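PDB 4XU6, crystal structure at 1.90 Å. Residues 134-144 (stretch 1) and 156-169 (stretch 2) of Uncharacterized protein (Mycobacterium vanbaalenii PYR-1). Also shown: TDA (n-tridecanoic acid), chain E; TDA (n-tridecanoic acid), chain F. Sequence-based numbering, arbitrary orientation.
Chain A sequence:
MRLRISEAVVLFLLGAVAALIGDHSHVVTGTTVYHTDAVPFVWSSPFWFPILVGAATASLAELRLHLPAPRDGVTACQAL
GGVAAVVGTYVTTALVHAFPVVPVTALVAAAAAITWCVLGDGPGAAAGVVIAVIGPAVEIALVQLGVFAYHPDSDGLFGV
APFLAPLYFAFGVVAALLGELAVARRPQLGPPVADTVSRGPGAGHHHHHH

Stretch 1, residues 134-144: IGPAVEIALVQ
Stretch 2, residues 156-169: GLFGVAPFLAPLYF

The most unusual feature of this contact is a glycine packed over the face of a tyrosine: Gly135 CA sits 3.7 Å from the centroid of the Tyr168 ring, 9° off its normal, where a CB would clash with Tyr168 CD1. The opposite face of the ring is covered by C25 of the tridecanoic acid of chain E. With chi1 -84° and chi2 -71°, Tyr168 sends its OH to donate a 2.6 Å hydrogen bond to Glu139 OE2, on a buried residue one helical turn after Gly135 (chi1 m, chi2 t, chi3 31°).

Stretch 1 is helical throughout, kinked at Pro136, whose N cannot donate. The helix of stretch 2, which carries Leu164 and Tyr168, crosses it with 130° between N-to-C directions, nearer antiparallel than parallel, axes 9.2 Å apart at closest approach. In register, Gly135 CA lies 6.5 Å from Tyr168 CA, and Pro136 CA lies 6.2 Å from Leu164 CA. The Pro136 ring fills the junction, CD 3.6 Å from Tyr168 CD2 and CG 4.1 Å from Leu164 CB.

Farther along, a type I' turn from Leu157 to Val160 faces Ile140. Gly159, at phi/psi 99/-12, suits a backbone that would jam a CB against the preceding carbonyl. Val160 (m) points toward the helix, CG2 3.7 Å from Ile140 CG1 (m, t) and CG1 3.9 Å from Val143 CG2 (t). One water donates to Ile140 O (2.8 Å) and Phe158 O (2.7 Å), bridging the backbones. Altogether 517 Å² is buried.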

# COMPACT_ATOMS: atom_id res chain seq x y z
N ILE A 134 8.27 -9.44 -22.40
CA ILE A 134 8.11 -8.64 -23.61
C ILE A 134 8.19 -7.13 -23.36
O ILE A 134 8.85 -6.41 -24.11
CB ILE A 134 6.79 -8.99 -24.34
CG1 ILE A 134 6.86 -10.41 -24.91
CG2 ILE A 134 6.48 -7.99 -25.46
CD1 ILE A 134 5.55 -10.87 -25.53
N GLY A 135 7.51 -6.65 -22.32
CA GLY A 135 7.56 -5.24 -21.97
C GLY A 135 8.96 -4.69 -21.81
O GLY A 135 9.35 -3.75 -22.51
N PRO A 136 9.74 -5.25 -20.88
CA PRO A 136 11.12 -4.78 -20.71
C PRO A 136 11.99 -4.97 -21.97
O PRO A 136 12.86 -4.14 -22.22
CB PRO A 136 11.65 -5.64 -19.57
CG PRO A 136 10.43 -5.94 -18.75
CD PRO A 136 9.34 -6.15 -19.78
N ALA A 137 11.76 -6.03 -22.73
CA ALA A 137 12.52 -6.27 -23.95
C ALA A 137 12.29 -5.16 -24.98
O ALA A 137 13.24 -4.66 -25.59
CB ALA A 137 12.17 -7.64 -24.55
N VAL A 138 11.03 -4.79 -25.19
CA VAL A 138 10.69 -3.68 -26.07
C VAL A 138 11.35 -2.38 -25.60
O VAL A 138 11.92 -1.64 -26.40
CB VAL A 138 9.16 -3.48 -26.18
CG1 VAL A 138 8.82 -2.16 -26.87
CG2 VAL A 138 8.52 -4.66 -26.93
N GLU A 139 11.30 -2.11 -24.30
CA GLU A 139 11.92 -0.90 -23.76
C GLU A 139 13.43 -0.90 -23.95
O GLU A 139 14.02 0.13 -24.28
CB GLU A 139 11.56 -0.72 -22.28
CG GLU A 139 10.07 -0.43 -22.06
CD GLU A 139 9.80 0.36 -20.80
OE1 GLU A 139 10.66 1.18 -20.42
OE2 GLU A 139 8.73 0.17 -20.20
N ILE A 140 14.06 -2.04 -23.73
CA ILE A 140 15.51 -2.14 -23.88
C ILE A 140 15.91 -1.82 -25.33
O ILE A 140 16.89 -1.09 -25.57
CB ILE A 140 16.04 -3.52 -23.45
CG1 ILE A 140 16.02 -3.64 -21.92
CG2 ILE A 140 17.45 -3.77 -23.98
CD1 ILE A 140 16.04 -5.09 -21.41
N ALA A 141 15.15 -2.34 -26.29
CA ALA A 141 15.41 -2.05 -27.70
C ALA A 141 15.21 -0.57 -28.03
O ALA A 141 16.02 0.02 -28.75
CB ALA A 141 14.51 -2.90 -28.59
N LEU A 142 14.14 0.02 -27.52
CA LEU A 142 13.85 1.44 -27.75
C LEU A 142 14.93 2.34 -27.16
O LEU A 142 15.32 3.34 -27.76
CB LEU A 142 12.46 1.81 -27.21
CG LEU A 142 11.26 1.32 -28.02
CD1 LEU A 142 9.97 1.51 -27.25
CD2 LEU A 142 11.17 2.02 -29.36
N VAL A 143 15.42 1.98 -25.97
CA VAL A 143 16.50 2.72 -25.34
C VAL A 143 17.82 2.60 -26.13
O VAL A 143 18.53 3.59 -26.31
CB VAL A 143 16.70 2.29 -23.87
CG1 VAL A 143 18.01 2.81 -23.32
CG2 VAL A 143 15.52 2.79 -23.02
N GLN A 144 18.14 1.40 -26.60
CA GLN A 144 19.35 1.23 -27.41
C GLN A 144 19.25 2.02 -28.72
O GLN A 144 20.26 2.47 -29.27
CB GLN A 144 19.65 -0.26 -27.68
CG GLN A 144 20.97 -0.50 -28.43
CD GLN A 144 22.19 0.10 -27.72
OE1 GLN A 144 22.25 0.14 -26.49
NE2 GLN A 144 23.16 0.56 -28.50
N GLY A 156 19.52 -0.09 -14.41
CA GLY A 156 20.30 -1.29 -14.17
C GLY A 156 19.97 -2.54 -14.97
O GLY A 156 20.78 -3.47 -14.98
N LEU A 157 18.81 -2.59 -15.62
CA LEU A 157 18.42 -3.75 -16.42
C LEU A 157 18.67 -3.46 -17.91
O LEU A 157 17.75 -3.15 -18.65
CB LEU A 157 16.94 -4.12 -16.19
CG LEU A 157 16.34 -5.32 -16.94
CD1 LEU A 157 17.06 -6.61 -16.57
CD2 LEU A 157 14.84 -5.46 -16.70
N PHE A 158 19.94 -3.55 -18.32
CA PHE A 158 20.33 -3.26 -19.70
C PHE A 158 19.81 -1.92 -20.20
O PHE A 158 19.30 -1.82 -21.33
CB PHE A 158 19.84 -4.37 -20.64
CG PHE A 158 20.29 -5.74 -20.24
CD1 PHE A 158 21.63 -6.11 -20.35
CD2 PHE A 158 19.38 -6.67 -19.77
CE1 PHE A 158 22.05 -7.38 -19.99
CE2 PHE A 158 19.79 -7.94 -19.40
CZ PHE A 158 21.13 -8.30 -19.51
N GLY A 159 19.91 -0.89 -19.37
CA GLY A 159 19.49 0.44 -19.76
C GLY A 159 18.11 0.84 -19.26
O GLY A 159 17.74 2.01 -19.34
N VAL A 160 17.34 -0.12 -18.75
CA VAL A 160 16.02 0.19 -18.21
C VAL A 160 15.89 -0.19 -16.72
O VAL A 160 16.78 -0.82 -16.15
CB VAL A 160 14.87 -0.45 -19.03
CG1 VAL A 160 15.02 -0.12 -20.52
CG2 VAL A 160 14.81 -1.97 -18.82
N ALA A 161 14.77 0.18 -16.10
CA ALA A 161 14.62 -0.05 -14.66
C ALA A 161 14.26 -1.50 -14.34
O ALA A 161 13.36 -2.07 -14.96
CB ALA A 161 13.59 0.90 -14.06
N PRO A 162 14.96 -2.11 -13.37
CA PRO A 162 14.61 -3.46 -12.92
C PRO A 162 13.15 -3.56 -12.45
O PRO A 162 12.55 -4.62 -12.60
CB PRO A 162 15.58 -3.70 -11.77
CG PRO A 162 16.81 -2.89 -12.16
CD PRO A 162 16.24 -1.63 -12.80
N PHE A 163 12.59 -2.47 -11.91
CA PHE A 163 11.20 -2.50 -11.46
C PHE A 163 10.18 -2.77 -12.57
O PHE A 163 9.03 -3.09 -12.29
CB PHE A 163 10.80 -1.25 -10.62
CG PHE A 163 10.79 0.06 -11.40
CD1 PHE A 163 9.85 0.29 -12.41
CD2 PHE A 163 11.66 1.08 -11.05
CE1 PHE A 163 9.83 1.51 -13.10
CE2 PHE A 163 11.65 2.31 -11.72
CZ PHE A 163 10.73 2.52 -12.75
N LEU A 164 10.60 -2.62 -13.83
CA LEU A 164 9.70 -2.92 -14.95
C LEU A 164 9.22 -4.36 -14.92
O LEU A 164 8.09 -4.65 -15.29
CB LEU A 164 10.37 -2.65 -16.30
CG LEU A 164 10.65 -1.17 -16.60
CD1 LEU A 164 11.36 -1.04 -17.95
CD2 LEU A 164 9.36 -0.37 -16.59
N ALA A 165 10.07 -5.28 -14.48
CA ALA A 165 9.66 -6.67 -14.48
C ALA A 165 8.42 -6.92 -13.59
O ALA A 165 7.42 -7.43 -14.08
CB ALA A 165 10.84 -7.62 -14.14
N PRO A 166 8.48 -6.54 -12.30
CA PRO A 166 7.23 -6.75 -11.55
C PRO A 166 6.11 -5.77 -11.93
O PRO A 166 4.94 -6.11 -11.76
CB PRO A 166 7.65 -6.54 -10.08
CG PRO A 166 8.91 -5.73 -10.13
CD PRO A 166 9.60 -6.18 -11.40
N LEU A 167 6.45 -4.59 -12.45
CA LEU A 167 5.39 -3.66 -12.86
C LEU A 167 4.59 -4.24 -14.03
O LEU A 167 3.37 -4.27 -13.99
CB LEU A 167 5.94 -2.27 -13.20
CG LEU A 167 4.95 -1.22 -13.73
CD1 LEU A 167 3.83 -0.97 -12.73
CD2 LEU A 167 5.69 0.10 -14.07
N TYR A 168 5.29 -4.71 -15.06
CA TYR A 168 4.62 -5.34 -16.20
C TYR A 168 3.89 -6.61 -15.78
O TYR A 168 2.79 -6.90 -16.26
CB TYR A 168 5.61 -5.65 -17.33
CG TYR A 168 5.90 -4.47 -18.26
CD1 TYR A 168 4.93 -4.03 -19.16
CD2 TYR A 168 7.13 -3.82 -18.24
CE1 TYR A 168 5.17 -2.96 -20.01
CE2 TYR A 168 7.39 -2.73 -19.11
CZ TYR A 168 6.39 -2.31 -19.99
OH TYR A 168 6.61 -1.25 -20.86
N PHE A 169 4.48 -7.37 -14.86
CA PHE A 169 3.82 -8.59 -14.38
C PHE A 169 2.44 -8.27 -13.80
O PHE A 169 1.45 -8.90 -14.16
CB PHE A 169 4.68 -9.32 -13.34
CG PHE A 169 3.98 -10.51 -12.73
CD1 PHE A 169 4.00 -11.75 -13.37
CD2 PHE A 169 3.27 -10.38 -11.53
CE1 PHE A 169 3.33 -12.85 -12.81
CE2 PHE A 169 2.62 -11.47 -10.97
CZ PHE A 169 2.64 -12.71 -11.61
O21 TDA E . 7.95 2.62 -17.65
O22 TDA E . 8.15 3.22 -19.89
C21 TDA E . 7.49 2.62 -19.04
C22 TDA E . 6.20 1.95 -19.43
C23 TDA E . 5.72 1.00 -18.33
C24 TDA E . 4.32 0.45 -18.65
C25 TDA E . 3.88 -0.58 -17.61
C26 TDA E . 2.48 -1.13 -17.90
C27 TDA E . 1.48 -0.01 -17.65
C28 TDA E . 0.05 -0.47 -17.88
C29 TDA E . -0.88 0.72 -17.77
C30 TDA E . -2.30 0.23 -17.95
C31 TDA E . -2.70 -0.64 -16.77
C32 TDA E . -4.18 -0.99 -16.82
C33 TDA E . -4.47 -2.27 -16.04
C21 TDA F . 7.91 2.20 -24.19
C22 TDA F . 7.38 0.92 -24.80
C23 TDA F . 6.24 0.33 -23.97
C24 TDA F . 5.83 -1.02 -24.55
C25 TDA F . 4.73 -1.68 -23.72
C26 TDA F . 4.61 -3.17 -24.04
C27 TDA F . 4.46 -3.39 -25.54
C28 TDA F . 4.53 -4.87 -25.88
C29 TDA F . 3.30 -5.28 -26.67
C30 TDA F . 3.21 -4.49 -27.97
C31 TDA F . 1.79 -4.54 -28.52
C32 TDA F . 1.25 -5.96 -28.51
C33 TDA F . 0.02 -6.09 -29.41
O HOH W 1 19.03 -0.72 -23.81